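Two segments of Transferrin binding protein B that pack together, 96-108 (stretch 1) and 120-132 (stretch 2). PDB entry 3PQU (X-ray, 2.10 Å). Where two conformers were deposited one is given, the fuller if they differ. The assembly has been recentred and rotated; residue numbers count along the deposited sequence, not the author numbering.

Stretch 1 (96-108) DKTTSGLIYHSHD
Stretch 2 (120-132) YVRSGYVFDESYS

Segments 96-108 and 120-132 of transferrin binding protein B pack as an antiparallel ladder, burying 910 Å² in all. Strands 103-105 and 125-128 run at 170°, 4.8 Å apart, pairing I103 with D128, Y104 with F127 and H105 with V126 (CA-CA 4.6, 5.6 and 4.1 Å). Backbone hydrogen bonds run from E129 N to L102 O (3.0 Å), Y104 N to F127 O (3.0 Å), F127 N to Y104 O (2.9 Å) and S106 N to Y125 O (3.0 Å). D128 (chi1 t), buried, spreads its carboxylate between two hydroxyls: T98 OG1 (t) donates to D128 OD2 and S100 OG (p) to D128 OD1, both 2.7 Å. Water 1 links K97 NZ (3.0 Å) to D128 OD2 (2.7 Å). At the other end the chain turns a corner at G124 (phi/psi 125/-103), where a CB would lie 2.3 Å from S106 OG. S106 OG (chi1 p) donates to S123 O (2.6 Å) and accepts from Y125 N (3.1 Å); H107 NE2 accepts from S123 N (3.2 Å). K97 NZ, on a p,t,t,p chain, makes a cation-pi contact, its charged amine over the Y131 ring's pi face (centroid 3.3 Å); S106 CB and R122 CD make CH-pi contacts over the Y125 and H107 ring faces (centroids 3.8 and 3.5 Å). Y104 (m) and F127 (p) share a sheet face, Y104 CB 3.7 Å from F127 CE2.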

# COMPACT_ATOMS: atom_id res chain seq x y z
N ASP A 96 5.61 27.52 6.09
CA ASP A 96 6.88 28.25 6.05
C ASP A 96 6.88 29.40 5.04
O ASP A 96 7.50 30.40 5.29
CB ASP A 96 8.07 27.32 5.77
CG ASP A 96 8.33 26.33 6.91
OD1 ASP A 96 7.73 26.49 8.00
OD2 ASP A 96 9.13 25.39 6.70
N LYS A 97 6.19 29.26 3.91
CA LYS A 97 6.26 30.29 2.87
C LYS A 97 5.04 31.25 2.80
O LYS A 97 5.00 32.17 1.97
CB LYS A 97 6.46 29.66 1.48
CG LYS A 97 5.24 28.90 0.94
CD LYS A 97 5.59 28.20 -0.40
CE LYS A 97 4.41 27.42 -0.97
NZ LYS A 97 3.20 28.26 -1.26
N THR A 98 4.05 31.03 3.65
CA THR A 98 2.79 31.76 3.51
C THR A 98 2.93 33.22 3.92
O THR A 98 3.63 33.57 4.87
CB THR A 98 1.65 31.11 4.33
OG1 THR A 98 0.42 31.82 4.08
CG2 THR A 98 1.94 31.19 5.84
N THR A 99 2.25 34.10 3.20
CA THR A 99 2.16 35.48 3.66
C THR A 99 0.69 35.79 3.94
O THR A 99 0.34 36.91 4.31
CB THR A 99 2.66 36.47 2.63
OG1 THR A 99 1.86 36.31 1.45
CG2 THR A 99 4.14 36.23 2.29
N SER A 100 -0.18 34.79 3.75
CA SER A 100 -1.60 34.96 4.02
C SER A 100 -1.97 34.59 5.46
O SER A 100 -2.86 35.21 6.06
CB SER A 100 -2.44 34.07 3.07
OG SER A 100 -2.30 32.72 3.43
N GLY A 101 -1.29 33.58 6.01
CA GLY A 101 -1.69 32.97 7.27
C GLY A 101 -3.00 32.20 7.13
O GLY A 101 -3.66 31.90 8.13
N LEU A 102 -3.39 31.88 5.90
CA LEU A 102 -4.64 31.18 5.67
C LEU A 102 -4.38 29.79 5.09
O LEU A 102 -4.53 29.57 3.89
CB LEU A 102 -5.52 31.98 4.72
CG LEU A 102 -6.01 33.29 5.34
CD1 LEU A 102 -6.66 34.19 4.29
CD2 LEU A 102 -6.98 32.99 6.46
N ILE A 103 -3.99 28.87 5.97
CA ILE A 103 -3.63 27.50 5.58
C ILE A 103 -4.72 26.57 6.06
O ILE A 103 -5.09 26.57 7.26
CB ILE A 103 -2.31 27.05 6.23
CG1 ILE A 103 -1.19 28.08 5.99
CG2 ILE A 103 -1.91 25.69 5.73
CD1 ILE A 103 -0.83 28.28 4.54
N TYR A 104 -5.24 25.77 5.14
CA TYR A 104 -6.33 24.85 5.44
C TYR A 104 -6.05 23.45 4.90
O TYR A 104 -5.29 23.28 3.94
CB TYR A 104 -7.64 25.37 4.83
CG TYR A 104 -8.11 26.69 5.40
CD1 TYR A 104 -8.61 26.77 6.69
CD2 TYR A 104 -8.05 27.85 4.64
CE1 TYR A 104 -9.04 27.99 7.22
CE2 TYR A 104 -8.48 29.07 5.15
CZ TYR A 104 -8.98 29.13 6.44
OH TYR A 104 -9.42 30.33 6.94
N HIS A 105 -6.66 22.44 5.51
CA HIS A 105 -6.65 21.12 4.90
C HIS A 105 -7.91 20.31 5.26
O HIS A 105 -8.62 20.63 6.21
CB HIS A 105 -5.36 20.35 5.18
CG HIS A 105 -5.22 19.89 6.60
ND1 HIS A 105 -5.67 18.66 7.03
CD2 HIS A 105 -4.69 20.50 7.69
CE1 HIS A 105 -5.42 18.53 8.32
NE2 HIS A 105 -4.82 19.63 8.75
N SER A 106 -8.19 19.29 4.45
CA SER A 106 -9.45 18.60 4.48
C SER A 106 -9.70 17.81 5.77
O SER A 106 -10.81 17.34 6.00
CB SER A 106 -9.55 17.65 3.27
OG SER A 106 -8.39 16.84 3.22
N HIS A 107 -8.67 17.62 6.60
CA HIS A 107 -8.88 16.95 7.88
C HIS A 107 -8.71 17.92 9.07
O HIS A 107 -8.58 17.48 10.22
CB HIS A 107 -7.93 15.74 8.05
CG HIS A 107 -8.34 14.52 7.26
ND1 HIS A 107 -8.93 13.42 7.84
CD2 HIS A 107 -8.25 14.25 5.94
CE1 HIS A 107 -9.18 12.51 6.91
NE2 HIS A 107 -8.78 12.99 5.74
N ASP A 108 -8.72 19.23 8.81
CA ASP A 108 -8.36 20.19 9.87
C ASP A 108 -9.48 20.41 10.89
O ASP A 108 -9.30 21.10 11.89
CB ASP A 108 -7.80 21.52 9.32
CG ASP A 108 -8.86 22.42 8.67
OD1 ASP A 108 -10.06 22.25 8.91
OD2 ASP A 108 -8.48 23.34 7.92
N TYR A 120 -6.80 5.19 9.31
CA TYR A 120 -5.66 4.70 8.54
C TYR A 120 -5.39 5.55 7.29
O TYR A 120 -4.38 5.39 6.62
CB TYR A 120 -5.89 3.24 8.14
CG TYR A 120 -6.04 2.32 9.35
CD1 TYR A 120 -4.92 1.91 10.07
CD2 TYR A 120 -7.29 1.87 9.76
CE1 TYR A 120 -5.03 1.08 11.18
CE2 TYR A 120 -7.42 1.03 10.89
CZ TYR A 120 -6.28 0.64 11.59
OH TYR A 120 -6.38 -0.18 12.68
N VAL A 121 -6.31 6.43 6.97
CA VAL A 121 -6.24 7.16 5.71
C VAL A 121 -6.40 8.65 5.93
O VAL A 121 -7.10 9.07 6.86
CB VAL A 121 -7.33 6.65 4.75
CG1 VAL A 121 -7.45 7.54 3.54
CG2 VAL A 121 -7.03 5.20 4.34
N ARG A 122 -5.73 9.44 5.10
CA ARG A 122 -5.97 10.87 5.00
C ARG A 122 -6.15 11.20 3.52
O ARG A 122 -5.42 10.69 2.68
CB ARG A 122 -4.78 11.67 5.54
CG ARG A 122 -4.55 11.55 7.04
CD ARG A 122 -5.61 12.31 7.83
NE ARG A 122 -5.41 12.13 9.27
CZ ARG A 122 -5.94 11.14 9.99
NH1 ARG A 122 -6.72 10.25 9.40
NH2 ARG A 122 -5.70 11.06 11.29
N SER A 123 -7.10 12.07 3.19
CA SER A 123 -7.25 12.47 1.80
C SER A 123 -7.91 13.81 1.68
O SER A 123 -8.47 14.30 2.65
CB SER A 123 -8.07 11.45 1.00
OG SER A 123 -9.46 11.69 1.13
N GLY A 124 -7.85 14.37 0.47
CA GLY A 124 -8.56 15.58 0.10
C GLY A 124 -7.60 16.62 -0.44
O GLY A 124 -7.13 16.54 -1.58
N TYR A 125 -7.30 17.60 0.39
CA TYR A 125 -6.54 18.75 -0.07
C TYR A 125 -5.83 19.43 1.09
O TYR A 125 -6.20 19.27 2.26
CB TYR A 125 -7.46 19.74 -0.80
CG TYR A 125 -8.72 20.07 -0.03
CD1 TYR A 125 -8.68 20.92 1.09
CD2 TYR A 125 -9.95 19.52 -0.39
CE1 TYR A 125 -9.85 21.22 1.83
CE2 TYR A 125 -11.13 19.82 0.34
CZ TYR A 125 -11.06 20.68 1.45
OH TYR A 125 -12.19 20.97 2.18
N VAL A 126 -4.79 20.15 0.74
CA VAL A 126 -4.06 20.98 1.68
C VAL A 126 -3.62 22.19 0.87
O VAL A 126 -3.11 22.05 -0.24
CB VAL A 126 -2.87 20.20 2.27
CG1 VAL A 126 -2.13 19.43 1.17
CG2 VAL A 126 -1.95 21.12 3.05
N PHE A 127 -3.88 23.38 1.39
CA PHE A 127 -3.65 24.56 0.56
C PHE A 127 -3.53 25.87 1.31
O PHE A 127 -3.95 25.99 2.47
CB PHE A 127 -4.78 24.66 -0.48
CG PHE A 127 -6.09 25.17 0.09
CD1 PHE A 127 -6.43 26.51 -0.00
CD2 PHE A 127 -6.98 24.30 0.73
CE1 PHE A 127 -7.63 26.99 0.55
CE2 PHE A 127 -8.17 24.76 1.27
CZ PHE A 127 -8.51 26.11 1.18
N ASP A 128 -2.92 26.84 0.63
CA ASP A 128 -2.86 28.23 1.08
C ASP A 128 -3.92 28.97 0.27
O ASP A 128 -3.93 28.90 -0.96
CB ASP A 128 -1.44 28.79 0.81
CG ASP A 128 -1.26 30.23 1.32
OD1 ASP A 128 -2.22 31.01 1.31
OD2 ASP A 128 -0.14 30.60 1.69
N GLU A 129 -4.84 29.64 0.94
CA GLU A 129 -5.94 30.30 0.23
C GLU A 129 -5.45 31.35 -0.78
O GLU A 129 -6.08 31.57 -1.80
CB GLU A 129 -6.87 30.99 1.22
CG GLU A 129 -7.99 31.78 0.59
CD GLU A 129 -8.91 32.39 1.63
OE1 GLU A 129 -9.34 31.67 2.56
OE2 GLU A 129 -9.21 33.60 1.53
N SER A 130 -4.35 32.03 -0.47
CA SER A 130 -3.90 33.10 -1.35
C SER A 130 -2.41 33.31 -1.29
O SER A 130 -1.90 33.94 -0.35
CB SER A 130 -4.63 34.42 -1.02
OG SER A 130 -4.33 35.41 -2.00
N TYR A 131 -1.73 32.82 -2.32
CA TYR A 131 -0.27 32.82 -2.38
C TYR A 131 0.22 33.29 -3.76
O TYR A 131 -0.21 32.80 -4.80
CB TYR A 131 0.30 31.41 -2.07
CG TYR A 131 1.81 31.34 -2.27
CD1 TYR A 131 2.68 31.89 -1.31
CD2 TYR A 131 2.36 30.77 -3.41
CE1 TYR A 131 4.06 31.85 -1.50
CE2 TYR A 131 3.75 30.72 -3.59
CZ TYR A 131 4.59 31.26 -2.64
OH TYR A 131 5.95 31.22 -2.82
N SER A 132 1.13 34.24 -3.75
CA SER A 132 1.55 34.89 -4.97
C SER A 132 2.96 34.44 -5.34
O SER A 132 3.89 34.57 -4.55
CB SER A 132 1.52 36.41 -4.75
OG SER A 132 2.10 37.10 -5.84
O HOH W 1 1.95 29.00 1.32
O HOH W 2 0.30 33.09 1.10
O HOH W 3 2.08 35.46 -1.37
O HOH W 4 -10.65 12.23 3.63